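Local structure of transcription factor GAMBIF1 (1BVO) at residues P1-E7 with F40-H46; G50-V54 with G157-E161. The protein binds DNA through this Rel homology specificity domain and probably acts as a sequence-specific transcription activator in the immune response of the mosquito Anopheles gambiae. One frame throughout, in Å; residues are numbered along the deposited sequence.

Interaction 1 (P1-E7 with F40-H46); sequences PYVEITE and FPSIQVH
A classic beta bulge breaks the register here: Thr-6 and Glu-7 both face Ser-42, so the pairing slips by one residue between Glu-4 and Glu-7. The two strands form an antiparallel edge ladder in the immunoglobulin-like beta sandwich of the Rel homology domain. Segments 2-5 and 42-46 run at 150°, their axes approaching to 4.5 Å. Tyr-2/His-46 and Glu-4/Gln-44 are hydrogen-bonded pairs, with Val-3/Val-45 a non-hydrogen-bonded pair between them (CA-CA 4.4 Å). His-46 N reaches Tyr-2 O at 2.8 Å and Glu-4 N reaches Gln-44 O at 2.8 Å; the return bond from Gln-44 N to Glu-4 O, 2.9 Å, is weak. Beyond the bulge, where Thr-6 drops to phi/psi -66/-28°, Glu-7 N donates to Ser-42 O (3.2 Å) and Ser-42 N to Glu-7 O (2.9 Å).

Val-3 and Val-45 point into the sandwich. There Val-3 CG1 lies 3.5 Å from Ile-43 CB, and Phe-147, Val-149 and Leu-163 of the facing sheet close over this side. The other face carries Tyr-2, Glu-4, Ser-42, Gln-44 and His-46. The p rotamer of Tyr-2 (chi1 70°) lays its ring along His-46 (m, chi1 -66°): planes at 26°, centroids 4.7 Å apart, slid until they barely overlap. His-46 CB makes a CH-pi contact 3.9 Å from the Tyr-2 ring centroid. Glu-4, extended with chi1 and chi2 both t, brings its carboxylate to the imidazole edge, where His-46 NE2 donates to Glu-4 OE1 at 2.7 Å.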
loop_
_atom_site.group_PDB
_atom_site.type_symbol
_atom_site.label_atom_id
_atom_site.label_comp_id
_atom_site.label_asym_id
_atom_site.label_seq_id
_atom_site.Cartn_x
_atom_site.Cartn_y
_atom_site.Cartn_z
ATOM N N PRO C 1 -17.828 -12.367 -41.592
ATOM C CA PRO C 1 -17.107 -12.888 -40.421
ATOM C C PRO C 1 -17.111 -11.831 -39.332
ATOM O O PRO C 1 -16.741 -10.686 -39.564
ATOM C CB PRO C 1 -15.691 -13.196 -40.876
ATOM C CG PRO C 1 -15.497 -12.119 -41.920
ATOM C CD PRO C 1 -16.861 -12.020 -42.650
ATOM N N TYR C 2 -17.638 -12.210 -38.176
ATOM C CA TYR C 2 -17.717 -11.335 -37.012
ATOM C C TYR C 2 -17.878 -12.249 -35.804
ATOM O O TYR C 2 -18.233 -13.419 -35.952
ATOM C CB TYR C 2 -18.911 -10.379 -37.130
ATOM C CG TYR C 2 -20.263 -11.042 -36.998
ATOM C CD1 TYR C 2 -20.917 -11.568 -38.114
ATOM C CD2 TYR C 2 -20.883 -11.158 -35.751
ATOM C CE1 TYR C 2 -22.158 -12.195 -37.992
ATOM C CE2 TYR C 2 -22.115 -11.779 -35.616
ATOM C CZ TYR C 2 -22.747 -12.298 -36.737
ATOM O OH TYR C 2 -23.948 -12.954 -36.594
ATOM N N VAL C 3 -17.661 -11.710 -34.614
ATOM C CA VAL C 3 -17.763 -12.499 -33.402
ATOM C C VAL C 3 -19.005 -12.158 -32.606
ATOM O O VAL C 3 -19.381 -10.991 -32.495
ATOM C CB VAL C 3 -16.541 -12.271 -32.500
ATOM C CG1 VAL C 3 -16.409 -13.408 -31.507
ATOM C CG2 VAL C 3 -15.292 -12.131 -33.344
ATOM N N GLU C 4 -19.653 -13.177 -32.063
ATOM C CA GLU C 4 -20.831 -12.956 -31.256
ATOM C C GLU C 4 -20.481 -13.346 -29.839
ATOM O O GLU C 4 -19.768 -14.325 -29.627
ATOM C CB GLU C 4 -21.983 -13.823 -31.746
ATOM C CG GLU C 4 -23.255 -13.684 -30.918
ATOM C CD GLU C 4 -24.226 -14.823 -31.119
ATOM O OE1 GLU C 4 -24.107 -15.559 -32.120
ATOM O OE2 GLU C 4 -25.116 -14.995 -30.266
ATOM N N ILE C 5 -20.879 -12.527 -28.875
ATOM C CA ILE C 5 -20.620 -12.859 -27.486
ATOM C C ILE C 5 -21.815 -13.637 -26.989
ATOM O O ILE C 5 -22.756 -13.067 -26.440
ATOM C CB ILE C 5 -20.414 -11.622 -26.656
ATOM C CG1 ILE C 5 -19.278 -10.819 -27.274
ATOM C CG2 ILE C 5 -20.171 -12.004 -25.193
ATOM C CD1 ILE C 5 -18.739 -9.759 -26.389
ATOM N N THR C 6 -21.748 -14.951 -27.145
ATOM C CA THR C 6 -22.838 -15.838 -26.777
ATOM C C THR C 6 -23.190 -15.947 -25.305
ATOM O O THR C 6 -24.324 -16.289 -24.963
ATOM C CB THR C 6 -22.652 -17.220 -27.415
ATOM O OG1 THR C 6 -21.421 -17.808 -26.969
ATOM C CG2 THR C 6 -22.613 -17.077 -28.936
ATOM N N GLU C 7 -22.222 -15.739 -24.428
ATOM C CA GLU C 7 -22.534 -15.742 -23.010
ATOM C C GLU C 7 -21.649 -14.676 -22.447
ATOM O O GLU C 7 -20.435 -14.675 -22.632
ATOM C CB GLU C 7 -22.353 -17.098 -22.311
ATOM C CG GLU C 7 -22.263 -16.996 -20.776
ATOM C CD GLU C 7 -23.429 -17.596 -20.015
ATOM O OE1 GLU C 7 -23.642 -18.818 -20.067
ATOM O OE2 GLU C 7 -24.120 -16.845 -19.309
ATOM N N PHE C 40 -19.728 -19.894 -18.214
ATOM C CA PHE C 40 -18.576 -19.032 -18.435
ATOM C C PHE C 40 -18.754 -18.233 -19.754
ATOM O O PHE C 40 -19.518 -18.651 -20.630
ATOM C CB PHE C 40 -17.335 -19.942 -18.504
ATOM C CG PHE C 40 -17.086 -20.752 -17.235
ATOM C CD1 PHE C 40 -16.529 -20.148 -16.108
ATOM C CD2 PHE C 40 -17.389 -22.116 -17.168
ATOM C CE1 PHE C 40 -16.281 -20.866 -14.946
ATOM C CE2 PHE C 40 -17.138 -22.857 -15.995
ATOM C CZ PHE C 40 -16.584 -22.224 -14.883
ATOM N N PRO C 41 -18.091 -17.058 -19.897
ATOM C CA PRO C 41 -18.189 -16.223 -21.107
ATOM C C PRO C 41 -17.812 -16.997 -22.338
ATOM O O PRO C 41 -16.857 -17.769 -22.320
ATOM C CB PRO C 41 -17.133 -15.142 -20.868
ATOM C CG PRO C 41 -17.133 -14.982 -19.427
ATOM C CD PRO C 41 -17.207 -16.412 -18.912
ATOM N N SER C 42 -18.489 -16.739 -23.439
ATOM C CA SER C 42 -18.147 -17.443 -24.648
ATOM C C SER C 42 -18.464 -16.650 -25.894
ATOM O O SER C 42 -19.332 -15.765 -25.892
ATOM C CB SER C 42 -18.800 -18.827 -24.677
ATOM O OG SER C 42 -20.089 -18.833 -24.094
ATOM N N ILE C 43 -17.644 -16.860 -26.911
ATOM C CA ILE C 43 -17.812 -16.183 -28.176
ATOM C C ILE C 43 -18.043 -17.235 -29.255
ATOM O O ILE C 43 -17.872 -18.443 -29.020
ATOM C CB ILE C 43 -16.584 -15.309 -28.519
ATOM C CG1 ILE C 43 -15.328 -16.174 -28.622
ATOM C CG2 ILE C 43 -16.413 -14.221 -27.474
ATOM C CD1 ILE C 43 -14.158 -15.464 -29.250
ATOM N N GLN C 44 -18.400 -16.756 -30.439
ATOM C CA GLN C 44 -18.712 -17.609 -31.560
ATOM C C GLN C 44 -18.453 -16.810 -32.813
ATOM O O GLN C 44 -19.028 -15.744 -32.995
ATOM C CB GLN C 44 -20.202 -17.928 -31.488
ATOM C CG GLN C 44 -20.575 -19.380 -31.626
ATOM C CD GLN C 44 -20.516 -19.850 -33.053
ATOM O OE1 GLN C 44 -20.918 -19.136 -33.979
ATOM N NE2 GLN C 44 -20.039 -21.067 -33.241
ATOM N N VAL C 45 -17.566 -17.283 -33.667
ATOM C CA VAL C 45 -17.303 -16.569 -34.899
ATOM C C VAL C 45 -18.351 -16.964 -35.915
ATOM O O VAL C 45 -18.861 -18.078 -35.886
ATOM C CB VAL C 45 -15.918 -16.884 -35.474
ATOM C CG1 VAL C 45 -15.715 -16.174 -36.795
ATOM C CG2 VAL C 45 -14.852 -16.494 -34.482
ATOM N N HIS C 46 -18.726 -16.024 -36.766
ATOM C CA HIS C 46 -19.701 -16.296 -37.808
ATOM C C HIS C 46 -19.061 -15.937 -39.126
ATOM O O HIS C 46 -18.108 -15.166 -39.172
ATOM C CB HIS C 46 -20.947 -15.437 -37.629
ATOM C CG HIS C 46 -21.730 -15.757 -36.394
ATOM N ND1 HIS C 46 -22.612 -16.814 -36.328
ATOM C CD2 HIS C 46 -21.793 -15.132 -35.202
ATOM C CE1 HIS C 46 -23.189 -16.820 -35.139
ATOM N NE2 HIS C 46 -22.717 -15.811 -34.440
#

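Interaction 2 (G50-V54 with G157-E161); sequences GRAVV and GRFTE
Phe-159 turns one face of its ring to Val-53, whose CG1 sits 3.6 Å from the Phe-159 ring centroid and only 1° off the ring normal, an almost ideal CH-pi contact. The m rotamers of both residues (chi1 -57° for Phe-159, -62° for Val-53) bring them together, and Val-53 CG2 also touches Phe-159 CG at 3.6 Å. At the ring edge, Arg-51 CB, just before strand 52-59, is 3.4 Å from Phe-159 CE2, and Ala-52 N, in its first residue, 3.5 Å from the same CE2.

No hydrogen bond joins the segments, since strand 142-152 lies between strands 52-59 and 159-172 in the sheet: Val-53 bonds to Phe-150 and Glu-161 to Leu-151 through the backbone, the latter at a classic beta bulge. The CA atoms of Ala-52 and Phe-159 nevertheless come within 6.6 Å, closer than strands flanking a flat third one. The Phe-159 CA-CB bond points toward 50-54, and the ring also touches Phe-150. Arg-51 curls back with chi1 to chi3 all m, placing one face of its guanidinium over Phe-159 CZ while NE forms a salt bridge with Glu-87. In Gly-157, at phi/psi 96/-10°, a CB would jam against the preceding carbonyl oxygen.

About 22 Å from the DNA at the nearest atoms, the contact joins non-neighbouring strands across one sheet of the immunoglobulin-like Rel homology beta sandwich.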
loop_
_atom_site.group_PDB
_atom_site.type_symbol
_atom_site.label_atom_id
_atom_site.label_comp_id
_atom_site.label_asym_id
_atom_site.label_seq_id
_atom_site.Cartn_x
_atom_site.Cartn_y
_atom_site.Cartn_z
ATOM N N GLY C 50 -12.235 -22.064 -39.976
ATOM C CA GLY C 50 -10.829 -22.261 -40.216
ATOM C C GLY C 50 -10.102 -21.898 -38.952
ATOM O O GLY C 50 -10.701 -21.797 -37.888
ATOM N N ARG C 51 -8.795 -21.739 -39.065
ATOM C CA ARG C 51 -7.940 -21.376 -37.945
ATOM C C ARG C 51 -8.269 -19.954 -37.532
ATOM O O ARG C 51 -8.494 -19.098 -38.402
ATOM C CB ARG C 51 -6.470 -21.361 -38.366
ATOM C CG ARG C 51 -5.963 -22.602 -39.039
ATOM C CD ARG C 51 -5.690 -23.719 -38.082
ATOM N NE ARG C 51 -4.690 -23.429 -37.047
ATOM C CZ ARG C 51 -3.397 -23.180 -37.250
ATOM N NH1 ARG C 51 -2.901 -23.135 -38.482
ATOM N NH2 ARG C 51 -2.578 -23.116 -36.194
ATOM N N ALA C 52 -8.239 -19.688 -36.230
ATOM C CA ALA C 52 -8.487 -18.346 -35.731
ATOM C C ALA C 52 -8.230 -18.252 -34.252
ATOM O O ALA C 52 -8.757 -19.024 -33.458
ATOM C CB ALA C 52 -9.905 -17.897 -36.047
ATOM N N VAL C 53 -7.391 -17.296 -33.897
ATOM C CA VAL C 53 -7.053 -17.092 -32.512
ATOM C C VAL C 53 -7.842 -15.916 -31.974
ATOM O O VAL C 53 -8.499 -15.186 -32.734
ATOM C CB VAL C 53 -5.545 -16.867 -32.365
ATOM C CG1 VAL C 53 -4.807 -18.104 -32.838
ATOM C CG2 VAL C 53 -5.114 -15.657 -33.186
ATOM N N VAL C 54 -7.842 -15.762 -30.660
ATOM C CA VAL C 54 -8.552 -14.670 -30.040
ATOM C C VAL C 54 -7.701 -14.093 -28.930
ATOM O O VAL C 54 -7.024 -14.806 -28.194
ATOM C CB VAL C 54 -9.911 -15.122 -29.480
ATOM C CG1 VAL C 54 -9.731 -15.930 -28.199
ATOM C CG2 VAL C 54 -10.816 -13.923 -29.235
ATOM N N GLY C 157 -0.266 -20.260 -40.825
ATOM C CA GLY C 157 0.265 -20.223 -39.470
ATOM C C GLY C 157 0.324 -18.829 -38.874
ATOM O O GLY C 157 0.568 -18.665 -37.674
ATOM N N ARG C 158 0.088 -17.827 -39.721
ATOM C CA ARG C 158 0.096 -16.426 -39.326
ATOM C C ARG C 158 -1.341 -15.902 -39.306
ATOM O O ARG C 158 -1.980 -15.809 -40.355
ATOM C CB ARG C 158 0.911 -15.608 -40.336
ATOM C CG ARG C 158 2.393 -15.960 -40.415
ATOM C CD ARG C 158 3.185 -15.346 -39.262
ATOM N NE ARG C 158 4.523 -15.922 -39.169
ATOM C CZ ARG C 158 5.175 -16.136 -38.030
ATOM N NH1 ARG C 158 4.627 -15.818 -36.859
ATOM N NH2 ARG C 158 6.370 -16.715 -38.062
ATOM N N PHE C 159 -1.869 -15.638 -38.115
ATOM C CA PHE C 159 -3.217 -15.102 -37.957
ATOM C C PHE C 159 -3.124 -13.626 -38.229
ATOM O O PHE C 159 -2.746 -12.811 -37.388
ATOM C CB PHE C 159 -3.752 -15.417 -36.580
ATOM C CG PHE C 159 -3.757 -16.863 -36.303
ATOM C CD1 PHE C 159 -2.590 -17.492 -35.894
ATOM C CD2 PHE C 159 -4.864 -17.635 -36.617
ATOM C CE1 PHE C 159 -2.522 -18.872 -35.803
ATOM C CE2 PHE C 159 -4.809 -19.014 -36.527
ATOM C CZ PHE C 159 -3.630 -19.639 -36.128
ATOM N N THR C 160 -3.466 -13.321 -39.464
ATOM C CA THR C 160 -3.375 -12.007 -40.044
ATOM C C THR C 160 -4.614 -11.137 -40.172
ATOM O O THR C 160 -4.561 -9.935 -39.916
ATOM C CB THR C 160 -2.731 -12.225 -41.411
ATOM O OG1 THR C 160 -1.311 -12.288 -41.250
ATOM C CG2 THR C 160 -3.126 -11.175 -42.419
ATOM N N GLU C 161 -5.710 -11.738 -40.599
ATOM C CA GLU C 161 -6.940 -11.008 -40.808
ATOM C C GLU C 161 -7.659 -10.740 -39.523
ATOM O O GLU C 161 -8.093 -11.658 -38.833
ATOM C CB GLU C 161 -7.849 -11.748 -41.792
ATOM C CG GLU C 161 -7.192 -12.000 -43.139
ATOM C CD GLU C 161 -6.579 -10.744 -43.749
ATOM O OE1 GLU C 161 -6.939 -9.609 -43.353
ATOM O OE2 GLU C 161 -5.722 -10.901 -44.643
#

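From the N terminus, strand 2-7 starts the domain, and interaction 1 closes first, when the chain returns as strand 42-46 after an intervening stretch without helix or strand. A short connection then leads into strand 52-59, where interaction 2 opens; it closes only after 102 further residues, which include helix 107-120 and strand 142-152. The two contacts therefore follow in series, neither nesting nor crossing. Interaction 1 builds the edge of the three-stranded sheet, while interaction 2 spans strands of the five-stranded one. Their centres lie 16 Å apart, yet they meet inside the sandwich, where Ile-43 CD1 packs 3.7 Å from Val-54 CG2.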